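Local atomic coordinates of beta-phosphoglucomutase (Clostridium difficile, PDB entry 4GIB), a protein that probably interconverts beta-D-glucose 1-phosphate and beta-D-glucose 6-phosphate as a magnesium-dependent phosphomutase of the HAD-like superfamily. Residues N115-L118 with P119-S123. Sequence-based numbering, arbitrary orientation.
Sequences NDIL and PGIES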
loop_
_atom_site.group_PDB
_atom_site.type_symbol
_atom_site.label_atom_id
_atom_site.label_comp_id
_atom_site.label_asym_id
_atom_site.label_seq_id
_atom_site.Cartn_x
_atom_site.Cartn_y
_atom_site.Cartn_z
ATOM N N ASN A 115 3.059 -6.566 -17.589
ATOM C CA ASN A 115 4.451 -6.910 -17.355
ATOM C C ASN A 115 5.001 -6.308 -16.063
ATOM O O ASN A 115 6.030 -6.756 -15.579
ATOM C CB ASN A 115 5.325 -6.449 -18.527
ATOM C CG ASN A 115 5.208 -7.352 -19.746
ATOM O OD1 ASN A 115 4.907 -8.544 -19.632
ATOM N ND2 ASN A 115 5.478 -6.791 -20.918
ATOM N N ASP A 116 4.307 -5.311 -15.506
ATOM C CA ASP A 116 4.773 -4.642 -14.295
ATOM C C ASP A 116 4.248 -5.234 -12.986
ATOM O O ASP A 116 4.521 -4.698 -11.919
ATOM C CB ASP A 116 4.461 -3.146 -14.393
ATOM C CG ASP A 116 5.149 -2.505 -15.578
ATOM O OD1 ASP A 116 6.337 -2.819 -15.794
ATOM O OD2 ASP A 116 4.515 -1.708 -16.304
ATOM N N ILE A 117 3.505 -6.337 -13.076
ATOM C CA ILE A 117 3.000 -7.029 -11.905
ATOM C C ILE A 117 4.197 -7.682 -11.246
ATOM O O ILE A 117 4.940 -8.407 -11.907
ATOM C CB ILE A 117 2.018 -8.144 -12.288
ATOM C CG1 ILE A 117 0.785 -7.562 -12.969
ATOM C CG2 ILE A 117 1.603 -8.955 -11.041
ATOM C CD1 ILE A 117 -0.118 -8.621 -13.560
ATOM N N LEU A 118 4.398 -7.452 -9.953
ATOM C CA LEU A 118 5.569 -8.046 -9.293
ATOM C C LEU A 118 5.545 -9.575 -9.404
ATOM O O LEU A 118 4.477 -10.180 -9.410
ATOM C CB LEU A 118 5.738 -7.545 -7.854
ATOM C CG LEU A 118 6.190 -6.076 -7.793
ATOM C CD1 LEU A 118 6.277 -5.511 -6.363
ATOM C CD2 LEU A 118 7.545 -5.912 -8.514
ATOM N N PRO A 119 6.729 -10.195 -9.562
ATOM C CA PRO A 119 6.857 -11.653 -9.701
ATOM C C PRO A 119 6.145 -12.422 -8.592
ATOM O O PRO A 119 6.268 -12.056 -7.420
ATOM C CB PRO A 119 8.370 -11.885 -9.590
ATOM C CG PRO A 119 8.993 -10.597 -9.962
ATOM C CD PRO A 119 8.037 -9.518 -9.590
ATOM N N GLY A 120 5.404 -13.470 -8.964
ATOM C CA GLY A 120 4.678 -14.308 -8.010
ATOM C C GLY A 120 3.298 -13.819 -7.585
ATOM O O GLY A 120 2.532 -14.578 -7.010
ATOM N N ILE A 121 2.952 -12.574 -7.886
ATOM C CA ILE A 121 1.660 -12.015 -7.442
ATOM C C ILE A 121 0.462 -12.614 -8.165
ATOM O O ILE A 121 -0.500 -13.021 -7.520
ATOM C CB ILE A 121 1.642 -10.496 -7.559
ATOM C CG1 ILE A 121 2.706 -9.904 -6.646
ATOM C CG2 ILE A 121 0.249 -9.919 -7.172
ATOM C CD1 ILE A 121 2.460 -10.183 -5.148
ATOM N N GLU A 122 0.505 -12.667 -9.497
ATOM C CA GLU A 122 -0.592 -13.289 -10.250
ATOM C C GLU A 122 -0.875 -14.698 -9.782
ATOM O O GLU A 122 -2.027 -15.078 -9.617
ATOM C CB GLU A 122 -0.305 -13.368 -11.743
ATOM C CG GLU A 122 -0.699 -12.181 -12.525
ATOM C CD GLU A 122 -0.661 -12.472 -14.014
ATOM O OE1 GLU A 122 0.440 -12.776 -14.535
ATOM O OE2 GLU A 122 -1.736 -12.388 -14.658
ATOM N N SER A 123 0.178 -15.484 -9.607
ATOM C CA SER A 123 0.027 -16.880 -9.171
ATOM C C SER A 123 -0.604 -16.922 -7.785
ATOM O O SER A 123 -1.468 -17.756 -7.513
ATOM C CB SER A 123 1.374 -17.591 -9.184
ATOM O OG SER A 123 1.277 -18.859 -8.578
HETATM O O HOH W 1 2.965 -12.068 -11.084
#
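L118 and I121 are the ends of a type II beta turn that carries the chain from the loop after helix 91-109 into helix 121-130 and is closed by a hydrogen bond from I121 N to L118 O (3.2 Å). P119 and G120 fill the two central positions; G120, with its positive phi of 85°, also occupies the N-cap position. A water bound to L118 O (2.9 Å) accepts the N-H of E122, so the carbonyl of the turn's first residue serves two successive amides of the first helical turn, one directly and one through water.

Apolar contacts flank the turn. I117 divides its two branches between neighbouring residues of the helix: CG2, anti to the backbone N, lies 3.8 Å from I121 CB, while the other branch carries CD1 to the aliphatic part of E122, 3.8 Å from CG, the two side chains crossing at about a right angle. On I121, CG1 extends beside the turn carbonyl, 3.3 Å from L118 O, and comes within 4.0 Å of L118 CB. The peptide link itself brings P119 CD close to L118 CB (3.5 Å), and the leucine's CD2 also approaches P119 CD. Beyond the turn, L118 also touches D39 and T229, while P119 O is hydrogen-bonded to T229 OG1, tying this surface corner to two other loops. Backbone hydrogen bonding joins L118 to I37 of helix 33-37, and its side chain lies about 7 Å from those of D34 and D195, ligands of a bound sodium ion and predicted magnesium ligands, so the turn sits beside the catalytic end of the HAD core.

First-turn amides of a helix lack acceptors from a preceding turn; here L118 O and its water supply them for I121 and E122, while I117 covers apolar atoms of the same two residues.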